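Local structure of malonyl CoA-acyl carrier protein transacylase (Synechocystis sp. PCC 6803 substr. Kazusa, 4RR5) at residues A[38-42]-A[43-47]; A[130-133]-A[134-137]; A[230-233]-A[234-238]; A[284-287]-A[288-291]. The protein catalyses the transfer of the malonyl group from malonyl-CoA to holo acyl carrier protein, supplying malonyl-ACP for fatty acid biosynthesis. One frame throughout, in Å; residues are numbered along the deposited sequence.

Contact 1 (A[38-42]-A[43-47]); sequences LGWSV and VEKCQ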
ATOM      1  N   LEU A  38     -18.327   8.222   0.752  1.00 33.37           N
ATOM      2  CA  LEU A  38     -17.381   8.990   1.560  1.00 31.68           C
ATOM      3  C   LEU A  38     -17.949  10.310   2.046  1.00 31.92           C
ATOM      4  O   LEU A  38     -17.491  10.852   3.044  1.00 33.54           O
ATOM      5  CB  LEU A  38     -16.108   9.285   0.768  1.00 29.84           C
ATOM      6  CG  LEU A  38     -15.115   8.184   0.434  1.00 26.23           C
ATOM      7  CD1 LEU A  38     -14.220   8.697  -0.660  1.00 23.36           C
ATOM      8  CD2 LEU A  38     -14.290   7.837   1.656  1.00 27.49           C
ATOM      9  N   GLY A  39     -18.910  10.852   1.310  1.00 33.28           N
ATOM     10  CA  GLY A  39     -19.440  12.166   1.615  1.00 33.18           C
ATOM     11  C   GLY A  39     -18.626  13.315   1.049  1.00 36.96           C
ATOM     12  O   GLY A  39     -18.890  14.481   1.354  1.00 35.71           O
ATOM     13  N   TRP A  40     -17.633  12.994   0.224  1.00 34.48           N
ATOM     14  CA  TRP A  40     -16.848  14.015  -0.458  1.00 29.35           C
ATOM     15  C   TRP A  40     -16.255  13.448  -1.732  1.00 31.76           C
ATOM     16  O   TRP A  40     -16.075  12.241  -1.863  1.00 32.96           O
ATOM     17  CB  TRP A  40     -15.743  14.575   0.449  1.00 32.80           C
ATOM     18  CG  TRP A  40     -14.944  13.556   1.235  1.00 34.22           C
ATOM     19  CD1 TRP A  40     -15.210  13.108   2.494  1.00 31.43           C
ATOM     20  CD2 TRP A  40     -13.744  12.882   0.819  1.00 34.60           C
ATOM     21  NE1 TRP A  40     -14.261  12.199   2.887  1.00 33.05           N
ATOM     22  CE2 TRP A  40     -13.353  12.035   1.876  1.00 33.46           C
ATOM     23  CE3 TRP A  40     -12.975  12.898  -0.351  1.00 33.33           C
ATOM     24  CZ2 TRP A  40     -12.223  11.221   1.808  1.00 28.22           C
ATOM     25  CZ3 TRP A  40     -11.846  12.091  -0.415  1.00 28.52           C
ATOM     26  CH2 TRP A  40     -11.480  11.271   0.661  1.00 27.49           C
ATOM     27  N   SER A  41     -15.961  14.327  -2.680  1.00 33.82           N
ATOM     28  CA  SER A  41     -15.491  13.906  -3.989  1.00 30.25           C
ATOM     29  C   SER A  41     -14.002  13.567  -4.002  1.00 33.08           C
ATOM     30  O   SER A  41     -13.162  14.382  -3.598  1.00 27.21           O
ATOM     31  CB  SER A  41     -15.777  14.997  -5.012  1.00 26.05           C
ATOM     32  OG  SER A  41     -15.127  14.715  -6.236  1.00 33.26           O
ATOM     33  N   VAL A  42     -13.674  12.368  -4.478  1.00 25.58           N
ATOM     34  CA  VAL A  42     -12.268  11.993  -4.628  1.00 28.57           C
ATOM     35  C   VAL A  42     -11.576  12.855  -5.700  1.00 25.55           C
ATOM     36  O   VAL A  42     -10.433  13.280  -5.517  1.00 25.42           O
ATOM     37  CB  VAL A  42     -12.121  10.486  -4.958  1.00 27.14           C
ATOM     38  CG1 VAL A  42     -10.690  10.143  -5.396  1.00 23.75           C
ATOM     39  CG2 VAL A  42     -12.525   9.654  -3.748  1.00 22.48           C
ATOM     40  N   VAL A  43     -12.275  13.132  -6.797  1.00 21.96           N
ATOM     41  CA  VAL A  43     -11.737  13.987  -7.853  1.00 25.88           C
ATOM     42  C   VAL A  43     -11.358  15.353  -7.315  1.00 27.13           C
ATOM     43  O   VAL A  43     -10.234  15.823  -7.521  1.00 26.06           O
ATOM     44  CB  VAL A  43     -12.740  14.185  -9.005  1.00 21.52           C
ATOM     45  CG1 VAL A  43     -12.100  14.970 -10.123  1.00 25.09           C
ATOM     46  CG2 VAL A  43     -13.183  12.859  -9.524  1.00 24.22           C
ATOM     47  N   GLU A  44     -12.294  15.976  -6.606  1.00 25.37           N
ATOM     48  CA  GLU A  44     -12.059  17.303  -6.051  1.00 26.00           C
ATOM     49  C   GLU A  44     -10.866  17.294  -5.118  1.00 27.31           C
ATOM     50  O   GLU A  44     -10.002  18.153  -5.206  1.00 34.75           O
ATOM     51  CB  GLU A  44     -13.306  17.815  -5.317  1.00 34.09           C
ATOM     52  CG  GLU A  44     -14.521  18.143  -6.227  1.00 39.12           C
ATOM     53  CD  GLU A  44     -14.336  19.418  -7.065  1.00 39.34           C
ATOM     54  OE1 GLU A  44     -13.814  20.420  -6.533  1.00 39.44           O
ATOM     55  OE2 GLU A  44     -14.718  19.416  -8.257  1.00 44.52           O
ATOM     56  N   LYS A  45     -10.806  16.298  -4.240  1.00 32.28           N
ATOM     57  CA  LYS A  45      -9.755  16.219  -3.231  1.00 28.84           C
ATOM     58  C   LYS A  45      -8.368  15.974  -3.840  1.00 27.88           C
ATOM     59  O   LYS A  45      -7.366  16.438  -3.314  1.00 30.13           O
ATOM     60  CB  LYS A  45     -10.109  15.126  -2.215  1.00 29.69           C
ATOM     61  CG  LYS A  45      -9.168  15.010  -1.008  1.00 34.73           C
ATOM     62  CD  LYS A  45      -9.081  16.289  -0.180  1.00 40.00           C
ATOM     63  CE  LYS A  45     -10.462  16.772   0.273  1.00 48.23           C
ATOM     64  NZ  LYS A  45     -11.189  15.781   1.132  1.00 44.56           N
ATOM     65  N   CYS A  46      -8.309  15.257  -4.956  1.00 27.38           N
ATOM     66  CA  CYS A  46      -7.030  14.996  -5.611  1.00 27.90           C
ATOM     67  C   CYS A  46      -6.474  16.239  -6.312  1.00 33.47           C
ATOM     68  O   CYS A  46      -5.316  16.265  -6.737  1.00 28.17           O
ATOM     69  CB  CYS A  46      -7.171  13.857  -6.626  1.00 26.81           C
ATOM     70  SG  CYS A  46      -7.266  12.198  -5.903  1.00 26.67           S
ATOM     71  N   GLN A  47      -7.308  17.261  -6.452  1.00 29.64           N
ATOM     72  CA  GLN A  47      -6.890  18.469  -7.132  1.00 30.60           C
ATOM     73  C   GLN A  47      -6.670  19.594  -6.147  1.00 34.34           C
ATOM     74  O   GLN A  47      -6.525  20.756  -6.533  1.00 37.08           O
ATOM     75  CB  GLN A  47      -7.926  18.887  -8.151  1.00 26.88           C
ATOM     76  CG  GLN A  47      -7.999  17.981  -9.329  1.00 26.12           C
ATOM     77  CD  GLN A  47      -8.989  18.494 -10.326  1.00 31.13           C
ATOM     78  OE1 GLN A  47     -10.194  18.284 -10.183  1.00 34.31           O
ATOM     79  NE2 GLN A  47      -8.502  19.211 -11.322  1.00 30.17           N
TER
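Ser41 caps the N-terminus of helix 42-46: its OG accepts from Glu44 N at 3.1 Å in a nearly straight bond (N-H...O 175°). The hydroxyl reaches this amide because OG stands anti to the backbone N (chi1 170°), swung forward over the first turn, where the CG of Glu44 also packs against Ser41 CB. The carbonyl of the same residue starts the helical bonding, Ser41 O taking Lys45 N at 3.1 Å. Val42 continues it, its O accepting from Cys46 N at 3.0 Å, while its CG1 lies 4.0 Å from Cys46 SG on the buried side of the turn. On the other side Lys45 folds back, bent at chi2, chi3 and chi4, and brings NZ over one face of the Trp40 indole. This is a cation-pi contact, with NZ 4.0 Å from the centroid of the six-membered ring and 23° off its normal; Leu38 CB meets the opposite face. Lys45 NZ is also hydrogen-bonded to Asn58 OD1. Replacing Trp40 with an alanine would probably leave the Lys45 ammonium without its aromatic face. The capped turn follows helix 25-38, against which Val42 packs at Tyr31 and Ala34, while helix 56-76 meets Trp40 through Pro61, Val42 through Cys62 and Cys46 through Ile66.

Contact 2 (A[130-133]-A[134-137]); sequences KFDQ and TQLQ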
ATOM      1  N   LYS A 130      20.127   3.061   1.860  1.00 47.61           N
ATOM      2  CA  LYS A 130      21.537   2.700   1.836  1.00 56.44           C
ATOM      3  C   LYS A 130      22.149   2.717   3.241  1.00 55.10           C
ATOM      4  O   LYS A 130      22.900   3.628   3.594  1.00 59.06           O
ATOM      5  CB  LYS A 130      22.311   3.637   0.900  1.00 58.18           C
ATOM      6  CG  LYS A 130      22.972   2.934  -0.276  1.00 56.10           C
ATOM      7  CD  LYS A 130      21.999   2.735  -1.418  1.00 60.93           C
ATOM      8  CE  LYS A 130      22.596   1.848  -2.494  1.00 62.17           C
ATOM      9  NZ  LYS A 130      22.748   0.443  -2.024  1.00 63.37           N
ATOM     10  N   PHE A 131      21.834   1.695   4.032  1.00 53.97           N
ATOM     11  CA  PHE A 131      22.242   1.657   5.433  1.00 52.09           C
ATOM     12  C   PHE A 131      23.114   0.464   5.769  1.00 46.48           C
ATOM     13  O   PHE A 131      23.168  -0.517   5.038  1.00 44.17           O
ATOM     14  CB  PHE A 131      21.008   1.657   6.354  1.00 48.56           C
ATOM     15  CG  PHE A 131      20.037   0.565   6.057  1.00 45.95           C
ATOM     16  CD1 PHE A 131      19.017   0.762   5.143  1.00 43.52           C
ATOM     17  CD2 PHE A 131      20.153  -0.669   6.681  1.00 49.65           C
ATOM     18  CE1 PHE A 131      18.130  -0.251   4.855  1.00 46.91           C
ATOM     19  CE2 PHE A 131      19.268  -1.688   6.400  1.00 48.32           C
ATOM     20  CZ  PHE A 131      18.256  -1.482   5.487  1.00 46.82           C
ATOM     21  N   ASP A 132      23.796   0.560   6.897  1.00 51.65           N
ATOM     22  CA  ASP A 132      24.531  -0.571   7.420  1.00 53.02           C
ATOM     23  C   ASP A 132      23.541  -1.547   8.032  1.00 48.88           C
ATOM     24  O   ASP A 132      23.026  -1.296   9.123  1.00 42.99           O
ATOM     25  CB  ASP A 132      25.557  -0.115   8.456  1.00 56.28           C
ATOM     26  CG  ASP A 132      26.694  -1.094   8.610  1.00 54.55           C
ATOM     27  OD1 ASP A 132      27.494  -1.210   7.662  1.00 52.31           O
ATOM     28  OD2 ASP A 132      26.785  -1.746   9.670  1.00 58.05           O
ATOM     29  N   GLN A 133      23.271  -2.644   7.322  1.00 47.06           N
ATOM     30  CA  GLN A 133      22.310  -3.643   7.788  1.00 55.09           C
ATOM     31  C   GLN A 133      22.698  -4.180   9.171  1.00 56.00           C
ATOM     32  O   GLN A 133      21.839  -4.467  10.007  1.00 52.65           O
ATOM     33  CB  GLN A 133      22.194  -4.787   6.782  1.00 50.23           C
ATOM     34  CG  GLN A 133      22.062  -4.323   5.340  1.00 53.62           C
ATOM     35  CD  GLN A 133      21.731  -5.464   4.377  1.00 65.12           C
ATOM     36  OE1 GLN A 133      21.179  -6.491   4.776  1.00 71.02           O
ATOM     37  NE2 GLN A 133      22.072  -5.283   3.102  1.00 62.93           N
ATOM     38  N   THR A 134      24.003  -4.282   9.408  1.00 56.00           N
ATOM     39  CA  THR A 134      24.544  -4.677  10.704  1.00 51.23           C
ATOM     40  C   THR A 134      24.252  -3.641  11.795  1.00 55.01           C
ATOM     41  O   THR A 134      23.723  -3.978  12.855  1.00 57.85           O
ATOM     42  CB  THR A 134      26.060  -4.900  10.606  1.00 53.91           C
ATOM     43  OG1 THR A 134      26.334  -5.813   9.534  1.00 57.07           O
ATOM     44  CG2 THR A 134      26.608  -5.459  11.907  1.00 50.77           C
ATOM     45  N   GLN A 135      24.593  -2.384  11.532  1.00 55.17           N
ATOM     46  CA  GLN A 135      24.327  -1.304  12.480  1.00 57.19           C
ATOM     47  C   GLN A 135      22.842  -1.063  12.691  1.00 58.15           C
ATOM     48  O   GLN A 135      22.439  -0.492  13.701  1.00 62.73           O
ATOM     49  CB  GLN A 135      24.980  -0.006  12.016  1.00 54.27           C
ATOM     50  CG  GLN A 135      26.469   0.007  12.178  1.00 58.00           C
ATOM     51  CD  GLN A 135      27.101   1.181  11.486  1.00 67.23           C
ATOM     52  OE1 GLN A 135      26.452   2.203  11.267  1.00 67.48           O
ATOM     53  NE2 GLN A 135      28.375   1.042  11.124  1.00 66.02           N
ATOM     54  N   LEU A 136      22.026  -1.468  11.725  1.00 53.25           N
ATOM     55  CA  LEU A 136      20.587  -1.342  11.890  1.00 55.60           C
ATOM     56  C   LEU A 136      20.097  -2.331  12.946  1.00 55.01           C
ATOM     57  O   LEU A 136      19.282  -1.973  13.800  1.00 47.17           O
ATOM     58  CB  LEU A 136      19.854  -1.562  10.564  1.00 50.45           C
ATOM     59  CG  LEU A 136      18.344  -1.346  10.687  1.00 52.27           C
ATOM     60  CD1 LEU A 136      18.044   0.063  11.218  1.00 44.20           C
ATOM     61  CD2 LEU A 136      17.622  -1.617   9.371  1.00 45.33           C
ATOM     62  N   GLN A 137      20.609  -3.562  12.897  1.00 56.38           N
ATOM     63  CA  GLN A 137      20.194  -4.607  13.834  1.00 56.66           C
ATOM     64  C   GLN A 137      20.569  -4.317  15.268  1.00 62.13           C
ATOM     65  O   GLN A 137      19.787  -4.580  16.177  1.00 64.28           O
ATOM     66  CB  GLN A 137      20.796  -5.938  13.459  1.00 52.32           C
ATOM     67  CG  GLN A 137      19.869  -6.809  12.688  1.00 60.27           C
ATOM     68  CD  GLN A 137      20.579  -7.358  11.505  1.00 71.41           C
ATOM     69  OE1 GLN A 137      21.804  -7.429  11.512  1.00 78.02           O
ATOM     70  NE2 GLN A 137      19.842  -7.711  10.463  1.00 67.00           N
TER
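Asp132 O accepts from Leu136 N at 2.8 Å, with the donor nearly along the C=O axis, and opens the hydrogen bonding of helix 133-140. The same residue is the N-cap of that helix: Asp132 OD2 takes Gln135 N at 2.9 Å. The amide meets OD2 on its anti side, a little out of the carboxylate plane, and the N-H...O angle of 148° leaves the bond somewhat bent. With CG anti to the backbone N, the carboxylate hangs over the first turn, where its negative charge would be expected to interact favourably with the helix dipole. The Gln135 side chain crosses it obliquely, CG lying 3.1 Å from Asp132 OD2, and its amide plane is turned 39° from the carboxylate. Beyond this crossing Gln135 OE1 bonds to Lys174 N, while the backbone of Asp132 is also paired with that of Lys174, so cap and first turn share one neighbour. An alanine here has no carboxylate; Gln135 N would probably lose its capping acceptor and the Gln135 chain the group it lies against, leaving it freer to turn.

The apolar part lies on the other side of the turn, where Phe131 and Leu136 both touch Val157 of strand 156-161. Phe131 has CG between its backbone N and carbonyl carbon (chi1 55°), which turns the ring back over the helix start; Leu136 CD2 approaches it obliquely, 3.4 Å from Phe131 CE2.

Contact 3 (A[230-233]-A[234-238]); sequences LKEK and LIQQM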
ATOM      1  N   LEU A 230      -6.583 -14.719   4.036  1.00 36.00           N
ATOM      2  CA  LEU A 230      -6.340 -13.338   3.596  1.00 32.63           C
ATOM      3  C   LEU A 230      -6.869 -12.296   4.591  1.00 26.77           C
ATOM      4  O   LEU A 230      -6.183 -11.323   4.889  1.00 25.53           O
ATOM      5  CB  LEU A 230      -6.951 -13.098   2.219  1.00 26.37           C
ATOM      6  CG  LEU A 230      -6.217 -13.726   1.039  1.00 26.48           C
ATOM      7  CD1 LEU A 230      -6.878 -13.293  -0.242  1.00 31.90           C
ATOM      8  CD2 LEU A 230      -4.758 -13.352   1.016  1.00 22.80           C
ATOM      9  N   LYS A 231      -8.078 -12.505   5.104  1.00 27.36           N
ATOM     10  CA  LYS A 231      -8.604 -11.658   6.169  1.00 29.86           C
ATOM     11  C   LYS A 231      -7.698 -11.685   7.400  1.00 31.90           C
ATOM     12  O   LYS A 231      -7.389 -10.640   7.997  1.00 30.63           O
ATOM     13  CB  LYS A 231     -10.015 -12.084   6.573  1.00 29.64           C
ATOM     14  CG  LYS A 231     -10.700 -11.044   7.447  1.00 31.40           C
ATOM     15  CD  LYS A 231     -11.929 -11.577   8.169  1.00 33.04           C
ATOM     16  CE  LYS A 231     -12.960 -12.135   7.205  1.00 36.96           C
ATOM     17  NZ  LYS A 231     -14.318 -12.112   7.824  1.00 37.93           N
ATOM     18  N   GLU A 232      -7.270 -12.886   7.771  1.00 33.16           N
ATOM     19  CA  GLU A 232      -6.363 -13.065   8.899  1.00 34.88           C
ATOM     20  C   GLU A 232      -5.087 -12.261   8.672  1.00 30.33           C
ATOM     21  O   GLU A 232      -4.686 -11.489   9.524  1.00 36.57           O
ATOM     22  CB  GLU A 232      -6.037 -14.548   9.105  1.00 37.45           C
ATOM     23  CG  GLU A 232      -5.315 -14.869  10.419  1.00 42.51           C
ATOM     24  CD  GLU A 232      -4.522 -16.179  10.370  1.00 42.40           C
ATOM     25  OE1 GLU A 232      -4.868 -17.089   9.575  1.00 42.57           O
ATOM     26  OE2 GLU A 232      -3.530 -16.287  11.121  1.00 49.53           O
ATOM     27  N   LYS A 233      -4.460 -12.431   7.519  1.00 26.89           N
ATOM     28  CA  LYS A 233      -3.271 -11.657   7.193  1.00 29.45           C
ATOM     29  C   LYS A 233      -3.545 -10.135   7.174  1.00 33.03           C
ATOM     30  O   LYS A 233      -2.693  -9.332   7.559  1.00 25.30           O
ATOM     31  CB  LYS A 233      -2.716 -12.093   5.840  1.00 28.43           C
ATOM     32  CG  LYS A 233      -2.384 -13.570   5.715  1.00 30.00           C
ATOM     33  CD  LYS A 233      -1.689 -13.798   4.391  1.00 28.06           C
ATOM     34  CE  LYS A 233      -1.291 -15.229   4.151  1.00 24.83           C
ATOM     35  NZ  LYS A 233      -0.199 -15.228   3.143  1.00 26.03           N
ATOM     36  N   LEU A 234      -4.731  -9.738   6.717  1.00 29.97           N
ATOM     37  CA  LEU A 234      -5.054  -8.321   6.631  1.00 26.44           C
ATOM     38  C   LEU A 234      -5.264  -7.735   8.037  1.00 26.64           C
ATOM     39  O   LEU A 234      -4.761  -6.662   8.365  1.00 23.16           O
ATOM     40  CB  LEU A 234      -6.287  -8.114   5.756  1.00 22.33           C
ATOM     41  CG  LEU A 234      -6.718  -6.660   5.561  1.00 25.63           C
ATOM     42  CD1 LEU A 234      -5.674  -5.918   4.716  1.00 22.61           C
ATOM     43  CD2 LEU A 234      -8.109  -6.567   4.935  1.00 23.58           C
ATOM     44  N   ILE A 235      -6.001  -8.466   8.864  1.00 28.67           N
ATOM     45  CA  ILE A 235      -6.207  -8.096  10.262  1.00 27.86           C
ATOM     46  C   ILE A 235      -4.884  -7.901  10.989  1.00 26.20           C
ATOM     47  O   ILE A 235      -4.757  -7.022  11.842  1.00 25.93           O
ATOM     48  CB  ILE A 235      -7.058  -9.162  10.997  1.00 31.33           C
ATOM     49  CG1 ILE A 235      -8.534  -8.996  10.613  1.00 26.80           C
ATOM     50  CG2 ILE A 235      -6.869  -9.078  12.522  1.00 28.60           C
ATOM     51  CD1 ILE A 235      -9.424 -10.050  11.178  1.00 27.39           C
ATOM     52  N   GLN A 236      -3.888  -8.705  10.625  1.00 23.68           N
ATOM     53  CA  GLN A 236      -2.561  -8.594  11.212  1.00 24.44           C
ATOM     54  C   GLN A 236      -1.716  -7.441  10.635  1.00 26.55           C
ATOM     55  O   GLN A 236      -0.675  -7.081  11.188  1.00 25.63           O
ATOM     56  CB  GLN A 236      -1.824  -9.917  11.040  1.00 23.05           C
ATOM     57  CG  GLN A 236      -2.369 -11.007  11.945  1.00 29.26           C
ATOM     58  CD  GLN A 236      -1.899 -12.393  11.550  1.00 33.49           C
ATOM     59  OE1 GLN A 236      -1.092 -12.550  10.636  1.00 39.06           O
ATOM     60  NE2 GLN A 236      -2.403 -13.407  12.240  1.00 36.09           N
ATOM     61  N   GLN A 237      -2.177  -6.845   9.540  1.00 27.40           N
ATOM     62  CA  GLN A 237      -1.327  -5.947   8.773  1.00 25.63           C
ATOM     63  C   GLN A 237      -1.016  -4.641   9.488  1.00 24.69           C
ATOM     64  O   GLN A 237       0.073  -4.094   9.339  1.00 22.55           O
ATOM     65  CB  GLN A 237      -1.975  -5.638   7.430  1.00 25.27           C
ATOM     66  CG  GLN A 237      -1.142  -4.743   6.531  1.00 25.62           C
ATOM     67  CD  GLN A 237      -1.999  -3.994   5.559  1.00 22.88           C
ATOM     68  OE1 GLN A 237      -3.008  -3.394   5.951  1.00 24.98           O
ATOM     69  NE2 GLN A 237      -1.626  -4.032   4.283  1.00 17.15           N
ATOM     70  N   MET A 238      -1.965  -4.138  10.267  1.00 20.81           N
ATOM     71  CA  MET A 238      -1.813  -2.788  10.754  1.00 24.27           C
ATOM     72  C   MET A 238      -0.729  -2.672  11.826  1.00 26.63           C
ATOM     73  O   MET A 238      -0.093  -1.618  11.954  1.00 31.34           O
ATOM     74  CB  MET A 238      -3.139  -2.254  11.286  1.00 29.42           C
ATOM     75  CG  MET A 238      -3.065  -0.768  11.604  1.00 30.50           C
ATOM     76  SD  MET A 238      -4.560  -0.099  12.312  1.00 36.19           S
ATOM     77  CE  MET A 238      -5.677  -0.284  10.921  1.00 27.79           C
TER
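Leu234 N to Leu230 O at 2.8 Å and Ile235 N to Lys231 O at 2.7 Å are i to i+4 bonds of an alpha-helix, in the C-terminal part of helix 227-235. The side chains of Leu234, Lys231 and Ile235 make the packed part. Ile235 lies alongside Lys231, its CD1 4.1 Å from Lys231 CG. Ile235 reaches Leu203 and Thr204 of helix 193-204, Leu234 turns to Tyr92 and Leu95 of helix 90-97, and the Lys231 ammonium ends on the carbonyls of Cys206 and Thr204. Gln237 is buried too, its side chain within about 4 Å of those of Ser88 and His188 in the probable active site. The Gln237 amide is held from both ends, OE1 accepting from Arg113 and NE2 donating to Asn218 OD1 and Ser88 O, while Gln237 O receives a weak hydrogen bond from His188 ND1. On the looser solvent side Glu232 and Gln236, one turn apart, run side by side, with Gln236 N bonded to Glu232 O at 3.1 Å. Their carboxylate and amide planes stand 90° apart, and a weak bond joins the side-chain ends, Gln236 NE2 to Glu232 OE2 at 3.3 Å with an angle of 129°.

Contact 4 (A[284-287]-A[288-291]); sequences IGQL and DDLN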
ATOM      1  N   ILE A 284       1.275   2.009 -14.614  1.00 27.37           N
ATOM      2  CA  ILE A 284      -0.051   2.353 -15.103  1.00 28.00           C
ATOM      3  C   ILE A 284      -0.855   3.181 -14.097  1.00 26.05           C
ATOM      4  O   ILE A 284      -1.574   2.631 -13.252  1.00 25.51           O
ATOM      5  CB  ILE A 284      -0.823   1.085 -15.454  1.00 27.32           C
ATOM      6  CG1 ILE A 284       0.015   0.255 -16.426  1.00 25.16           C
ATOM      7  CG2 ILE A 284      -2.185   1.431 -16.048  1.00 26.34           C
ATOM      8  CD1 ILE A 284       0.114  -1.188 -16.061  1.00 27.38           C
ATOM      9  N   GLY A 285      -0.733   4.501 -14.200  1.00 23.15           N
ATOM     10  CA  GLY A 285      -1.404   5.407 -13.286  1.00 24.15           C
ATOM     11  C   GLY A 285      -2.031   6.599 -13.986  1.00 27.60           C
ATOM     12  O   GLY A 285      -2.543   7.521 -13.345  1.00 28.03           O
ATOM     13  N   GLN A 286      -1.973   6.589 -15.310  1.00 29.63           N
ATOM     14  CA  GLN A 286      -2.588   7.637 -16.125  1.00 31.26           C
ATOM     15  C   GLN A 286      -3.195   7.029 -17.353  1.00 28.33           C
ATOM     16  O   GLN A 286      -2.739   5.984 -17.828  1.00 29.38           O
ATOM     17  CB  GLN A 286      -1.579   8.704 -16.553  1.00 27.69           C
ATOM     18  CG  GLN A 286      -1.179   9.642 -15.466  1.00 35.91           C
ATOM     19  CD  GLN A 286      -0.054  10.541 -15.895  1.00 40.52           C
ATOM     20  OE1 GLN A 286       0.587  10.295 -16.919  1.00 33.19           O
ATOM     21  NE2 GLN A 286       0.188  11.607 -15.125  1.00 36.18           N
ATOM     22  N   LEU A 287      -4.214   7.707 -17.871  1.00 32.15           N
ATOM     23  CA  LEU A 287      -4.837   7.351 -19.136  1.00 32.54           C
ATOM     24  C   LEU A 287      -3.789   7.136 -20.243  1.00 32.63           C
ATOM     25  O   LEU A 287      -3.884   6.185 -21.023  1.00 31.88           O
ATOM     26  CB  LEU A 287      -5.840   8.438 -19.537  1.00 23.53           C
ATOM     27  CG  LEU A 287      -6.976   7.953 -20.429  1.00 27.75           C
ATOM     28  CD1 LEU A 287      -7.630   6.720 -19.790  1.00 28.13           C
ATOM     29  CD2 LEU A 287      -7.985   9.064 -20.635  1.00 27.33           C
ATOM     30  N   ASP A 288      -2.773   7.997 -20.285  1.00 31.84           N
ATOM     31  CA  ASP A 288      -1.720   7.871 -21.292  1.00 34.44           C
ATOM     32  C   ASP A 288      -0.997   6.527 -21.221  1.00 37.41           C
ATOM     33  O   ASP A 288      -0.627   5.965 -22.253  1.00 41.12           O
ATOM     34  CB  ASP A 288      -0.709   9.012 -21.157  1.00 41.84           C
ATOM     35  CG  ASP A 288      -0.024   9.340 -22.479  1.00 56.49           C
ATOM     36  OD1 ASP A 288       0.182   8.410 -23.305  1.00 56.72           O
ATOM     37  OD2 ASP A 288       0.286  10.532 -22.697  1.00 52.34           O
ATOM     38  N   ASP A 289      -0.803   6.018 -20.005  1.00 35.82           N
ATOM     39  CA  ASP A 289      -0.221   4.696 -19.805  1.00 32.16           C
ATOM     40  C   ASP A 289      -1.140   3.630 -20.367  1.00 31.62           C
ATOM     41  O   ASP A 289      -0.695   2.691 -21.020  1.00 35.65           O
ATOM     42  CB  ASP A 289       0.024   4.406 -18.316  1.00 31.98           C
ATOM     43  CG  ASP A 289       0.848   5.470 -17.642  1.00 30.22           C
ATOM     44  OD1 ASP A 289       1.819   5.935 -18.262  1.00 35.74           O
ATOM     45  OD2 ASP A 289       0.524   5.841 -16.493  1.00 26.26           O
ATOM     46  N   LEU A 290      -2.427   3.760 -20.075  1.00 30.35           N
ATOM     47  CA  LEU A 290      -3.398   2.751 -20.472  1.00 33.34           C
ATOM     48  C   LEU A 290      -3.450   2.610 -21.984  1.00 38.21           C
ATOM     49  O   LEU A 290      -3.606   1.508 -22.525  1.00 37.43           O
ATOM     50  CB  LEU A 290      -4.786   3.108 -19.942  1.00 32.44           C
ATOM     51  CG  LEU A 290      -5.097   2.768 -18.487  1.00 34.61           C
ATOM     52  CD1 LEU A 290      -6.344   3.521 -18.027  1.00 27.25           C
ATOM     53  CD2 LEU A 290      -5.266   1.258 -18.327  1.00 30.27           C
ATOM     54  N   ASN A 291      -3.317   3.749 -22.659  1.00 38.91           N
ATOM     55  CA  ASN A 291      -3.523   3.810 -24.096  1.00 40.47           C
ATOM     56  C   ASN A 291      -2.398   3.162 -24.897  1.00 36.60           C
ATOM     57  O   ASN A 291      -2.604   2.771 -26.042  1.00 37.81           O
ATOM     58  CB  ASN A 291      -3.719   5.267 -24.516  1.00 38.94           C
ATOM     59  CG  ASN A 291      -4.982   5.866 -23.936  1.00 34.16           C
ATOM     60  OD1 ASN A 291      -5.883   5.134 -23.504  1.00 31.41           O
ATOM     61  ND2 ASN A 291      -5.066   7.200 -23.934  1.00 28.83           N
TER
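Gln286 is the N-cap residue of helix 287-291, and its O receives Leu290 N at 3.2 Å in the carbonyl plane, with a weak, bent bond from Asp289 N; one residue on, Asn291 N bonds to Leu287 O at 3.0 Å. The side chain of Asp289 folds back over this start, CG lying anti to its own carbonyl carbon (chi1 -54°), and grips the incoming chain with a single oxygen. Asp289 OD2 takes Gly285 N at 2.9 Å, nearly straight at 165°, on its anti side and 22° out of the carboxylate plane. It also takes a weak bond from Gln286 N, so one carboxylate oxygen ties two consecutive amides of the connection to the helix. Leu290 offers two methyls to two partners: its CD2 meets Ile284 CG2 at 3.8 Å, the side chains crossing at about a right angle, and its CD1 meets Leu287 CD1 at 3.9 Å. The turn joins strand 280-284, an outermost strand of the parallel sheet, to the helix; Leu290 packs on Leu70, Leu73 and Leu74 of helix 56-76, and Asp20 OD2 accepts from Leu287 N.

In the fold
The four contacts follow one another along the chain, each within one continuous stretch: contacts 1, 2 and 4 at helix starts, contact 3 in the C-terminal part of helix 227-235. Contacts 1 and 2 lie on opposite sides of the chain's centre, 41 Å apart between centres. Contact 2 borders the mixed sheet through strands 124-129 and 156-161, whereas contact 4 follows the parallel sheet's strand 280-284. Contacts 1 and 4, 21 Å apart between centres, both pack on helix 56-76. Contact 3 is the most central and adjoins the probable catalytic residues; its centre is 28 Å from those of contacts 1 and 2, leaving the three helix starts peripheral to the active site.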